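Long-range contact in probable oxidoreductase protein (Rhizobium etli, PDB 4FB5), which is probably an oxidoreductase of the GFO/IDH/MocA family, with a nucleotide-binding Rossmann domain: residues G173-D185 / G263-A275. Numbering follows the deposited sequence.
Sequences GRVNHVRVEMDED and GGISAVLMANRAA
Ile-265 fills the hollow between Val-175 and Val-178: its CD1 reaches back to Val-175 CG1, 3.7 Å away, while its CG2 leans the other way onto Val-178 CG2 at 4.0 Å. Beyond this plug, strands 175-183 and 266-272 run parallel, 8° apart, zipped by a ladder of backbone hydrogen bonds from Ser-266 N to Asn-176 O through to Glu-184 N to Asn-272 O. On one face Ala-267 sits beside Val-178 and Ala-271 beside Met-182, low spots next to the larger side chains, while Val-180 is paired with Leu-269; here helix 206-221 packs over Val-180 and Leu-269.

The other face is more polar. The His-177 ring leans toward the neighbouring strand, its CG set opposite the backbone N (chi1 -177°); ND1 donates to Ser-266 O at 3.2 Å from well above the carbonyl plane, and Val-178 N grips the same oxygen. Val-268 CG2 fits against the ring edge at CE1, and NE2 accepts from Arg-179 NE at 2.9 Å. Replacing His-177 with an alanine would probably open a gap beside Val-268 and cost Arg-179 NE its acceptor. Farther along, Met-270 lies alongside Glu-181, its chain bent at chi3 (-87°) to bring CE within 3.7 Å of Glu-181 CG. Arg-179 forms a salt bridge with Asp-183 of a second subunit, and Asp-183 with Arg-179 of that subunit; Glu-181 also pairs with Arg-281.

These are the central parallel neighbours of an otherwise antiparallel sheet, the open-faced sheet of the GFO/IDH/MocA C-terminal domain, its polar face meeting another subunit.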
# COMPACT_ATOMS: atom_id res chain seq x y z
N GLY A 173 -9.59 -21.60 9.53
CA GLY A 173 -10.11 -22.19 10.76
C GLY A 173 -11.54 -21.70 10.98
O GLY A 173 -12.27 -21.42 10.01
N ARG A 174 -11.94 -21.62 12.24
CA ARG A 174 -13.30 -21.18 12.58
C ARG A 174 -13.22 -19.66 12.73
O ARG A 174 -12.37 -19.16 13.49
CB ARG A 174 -13.81 -21.84 13.88
CG ARG A 174 -15.11 -21.21 14.51
CD ARG A 174 -15.81 -22.07 15.65
NE ARG A 174 -15.54 -23.50 15.47
CZ ARG A 174 -16.34 -24.39 14.87
NH1 ARG A 174 -17.54 -24.02 14.40
NH2 ARG A 174 -15.96 -25.67 14.75
N VAL A 175 -14.08 -18.96 11.99
CA VAL A 175 -14.18 -17.51 12.01
C VAL A 175 -14.75 -17.09 13.35
O VAL A 175 -15.76 -17.61 13.71
CB VAL A 175 -15.05 -17.04 10.84
CG1 VAL A 175 -15.34 -15.57 10.92
CG2 VAL A 175 -14.34 -17.38 9.50
N ASN A 176 -14.03 -16.23 14.09
CA ASN A 176 -14.43 -15.70 15.38
C ASN A 176 -15.03 -14.29 15.18
O ASN A 176 -16.10 -14.00 15.73
CB ASN A 176 -13.23 -15.44 16.34
CG ASN A 176 -12.13 -16.49 16.29
OD1 ASN A 176 -12.38 -17.70 16.52
ND2 ASN A 176 -10.89 -16.05 16.07
N HIS A 177 -14.33 -13.41 14.44
CA HIS A 177 -14.64 -11.99 14.35
C HIS A 177 -14.67 -11.46 12.92
O HIS A 177 -13.89 -11.86 12.06
CB HIS A 177 -13.57 -11.24 15.10
CG HIS A 177 -13.79 -9.77 15.16
ND1 HIS A 177 -15.03 -9.20 15.34
CD2 HIS A 177 -12.91 -8.74 15.15
CE1 HIS A 177 -14.91 -7.89 15.40
NE2 HIS A 177 -13.63 -7.58 15.30
N VAL A 178 -15.58 -10.55 12.64
CA VAL A 178 -15.64 -9.99 11.30
C VAL A 178 -15.93 -8.51 11.32
O VAL A 178 -16.84 -8.11 12.00
CB VAL A 178 -16.70 -10.67 10.44
CG1 VAL A 178 -16.84 -9.94 9.11
CG2 VAL A 178 -16.37 -12.12 10.25
N ARG A 179 -15.16 -7.73 10.56
CA ARG A 179 -15.31 -6.28 10.40
C ARG A 179 -15.69 -5.94 8.97
O ARG A 179 -15.14 -6.52 8.05
CB ARG A 179 -13.98 -5.61 10.71
CG ARG A 179 -13.77 -5.57 12.17
CD ARG A 179 -12.35 -5.25 12.51
NE ARG A 179 -11.96 -5.63 13.87
CZ ARG A 179 -10.74 -5.42 14.37
NH1 ARG A 179 -9.82 -4.84 13.61
NH2 ARG A 179 -10.42 -5.80 15.62
N VAL A 180 -16.59 -4.97 8.76
CA VAL A 180 -17.03 -4.62 7.38
C VAL A 180 -17.36 -3.16 7.20
O VAL A 180 -18.19 -2.68 7.92
CB VAL A 180 -18.28 -5.41 6.99
CG1 VAL A 180 -18.68 -5.06 5.62
CG2 VAL A 180 -17.93 -6.81 6.97
N GLU A 181 -16.74 -2.44 6.27
CA GLU A 181 -16.93 -0.98 6.25
C GLU A 181 -17.45 -0.63 4.91
O GLU A 181 -16.87 -1.05 3.93
CB GLU A 181 -15.61 -0.21 6.43
CG GLU A 181 -14.98 -0.26 7.86
CD GLU A 181 -13.45 0.11 7.91
OE1 GLU A 181 -13.03 1.10 7.26
OE2 GLU A 181 -12.65 -0.57 8.61
N MSE A 182 -18.54 0.11 4.82
CA MSE A 182 -18.87 0.67 3.51
C MSE A 182 -18.94 2.18 3.50
O MSE A 182 -19.86 2.76 4.11
CB MSE A 182 -20.12 0.08 2.84
CG MSE A 182 -20.38 0.75 1.49
SE MSE A 182 -21.62 -0.24 0.38
CE MSE A 182 -21.57 0.68 -1.37
N ASP A 183 -17.97 2.80 2.80
CA ASP A 183 -17.85 4.26 2.75
C ASP A 183 -17.77 4.93 1.37
O ASP A 183 -17.10 4.44 0.43
CB ASP A 183 -16.67 4.71 3.58
CG ASP A 183 -16.53 3.95 4.85
OD1 ASP A 183 -17.55 3.81 5.59
OD2 ASP A 183 -15.39 3.48 5.11
N GLU A 184 -18.48 6.05 1.26
CA GLU A 184 -18.34 6.94 0.13
C GLU A 184 -18.40 8.35 0.65
O GLU A 184 -18.51 8.55 1.82
CB GLU A 184 -19.39 6.65 -0.95
CG GLU A 184 -19.45 5.18 -1.36
CD GLU A 184 -20.15 4.90 -2.70
OE1 GLU A 184 -20.54 5.87 -3.41
OE2 GLU A 184 -20.32 3.69 -3.06
N ASP A 185 -18.29 9.35 -0.22
CA ASP A 185 -18.31 10.73 0.23
C ASP A 185 -19.25 11.63 -0.55
O ASP A 185 -19.08 12.84 -0.53
CB ASP A 185 -16.91 11.34 0.24
CG ASP A 185 -16.25 11.33 -1.14
OD1 ASP A 185 -16.94 10.99 -2.15
OD2 ASP A 185 -15.04 11.64 -1.20
N GLY A 263 -24.20 -18.73 13.72
CA GLY A 263 -23.07 -19.45 14.32
C GLY A 263 -22.42 -18.74 15.50
O GLY A 263 -21.30 -19.13 15.93
N GLY A 264 -23.10 -17.71 16.02
CA GLY A 264 -22.50 -16.79 17.01
C GLY A 264 -21.27 -15.92 16.63
O GLY A 264 -20.66 -15.34 17.53
N ILE A 265 -20.94 -15.80 15.33
CA ILE A 265 -19.85 -14.91 14.88
C ILE A 265 -20.09 -13.45 15.20
O ILE A 265 -21.15 -12.91 14.96
CB ILE A 265 -19.63 -14.94 13.39
CG1 ILE A 265 -19.03 -16.25 12.93
CG2 ILE A 265 -18.66 -13.87 13.00
CD1 ILE A 265 -18.96 -16.30 11.41
N SER A 266 -19.08 -12.82 15.76
CA SER A 266 -19.22 -11.48 16.22
C SER A 266 -18.76 -10.53 15.11
O SER A 266 -17.69 -10.72 14.55
CB SER A 266 -18.39 -11.34 17.47
OG SER A 266 -17.69 -10.12 17.46
N ALA A 267 -19.57 -9.54 14.78
CA ALA A 267 -19.32 -8.75 13.58
C ALA A 267 -19.54 -7.27 13.85
O ALA A 267 -20.37 -6.92 14.65
CB ALA A 267 -20.17 -9.26 12.42
N VAL A 268 -18.73 -6.41 13.26
CA VAL A 268 -18.95 -4.97 13.33
C VAL A 268 -19.21 -4.52 11.92
O VAL A 268 -18.49 -4.94 11.02
CB VAL A 268 -17.76 -4.22 13.89
CG1 VAL A 268 -18.08 -2.75 14.05
CG2 VAL A 268 -17.39 -4.79 15.24
N LEU A 269 -20.24 -3.70 11.75
CA LEU A 269 -20.59 -3.05 10.46
C LEU A 269 -20.58 -1.51 10.61
O LEU A 269 -21.08 -0.95 11.58
CB LEU A 269 -21.94 -3.51 9.97
CG LEU A 269 -22.34 -3.22 8.52
CD1 LEU A 269 -23.20 -4.37 8.04
CD2 LEU A 269 -23.05 -1.87 8.30
N MSE A 270 -19.97 -0.84 9.66
CA MSE A 270 -19.86 0.61 9.66
C MSE A 270 -20.23 0.99 8.24
O MSE A 270 -19.71 0.40 7.30
CB MSE A 270 -18.45 1.05 10.00
CG MSE A 270 -18.09 0.61 11.37
SE MSE A 270 -16.18 0.43 11.83
CE MSE A 270 -15.83 -1.44 11.25
N ALA A 271 -21.15 1.93 8.10
CA ALA A 271 -21.57 2.40 6.79
C ALA A 271 -21.58 3.90 6.93
O ALA A 271 -21.94 4.43 7.98
CB ALA A 271 -22.93 1.86 6.39
N ASN A 272 -21.05 4.59 5.92
CA ASN A 272 -20.90 6.04 6.01
C ASN A 272 -20.95 6.67 4.62
O ASN A 272 -20.18 6.28 3.72
CB ASN A 272 -19.64 6.37 6.77
CG ASN A 272 -19.47 7.85 7.04
OD1 ASN A 272 -20.08 8.71 6.41
ND2 ASN A 272 -18.59 8.16 8.01
N ARG A 273 -21.84 7.64 4.44
CA ARG A 273 -22.01 8.30 3.15
C ARG A 273 -21.41 9.70 3.12
O ARG A 273 -21.54 10.41 2.13
CB ARG A 273 -23.49 8.36 2.78
CG ARG A 273 -24.21 7.02 2.86
CD ARG A 273 -25.66 7.20 3.28
NE ARG A 273 -26.56 7.27 2.13
CZ ARG A 273 -27.65 8.02 2.07
NH1 ARG A 273 -27.99 8.77 3.11
NH2 ARG A 273 -28.41 8.02 0.99
N ALA A 274 -20.74 10.10 4.20
CA ALA A 274 -20.15 11.39 4.24
C ALA A 274 -18.74 11.20 4.71
O ALA A 274 -18.28 11.82 5.67
CB ALA A 274 -20.93 12.28 5.18
N ALA A 275 -18.03 10.31 4.04
CA ALA A 275 -16.67 9.96 4.49
C ALA A 275 -15.70 10.47 3.46
O ALA A 275 -15.38 9.73 2.52
CB ALA A 275 -16.55 8.44 4.66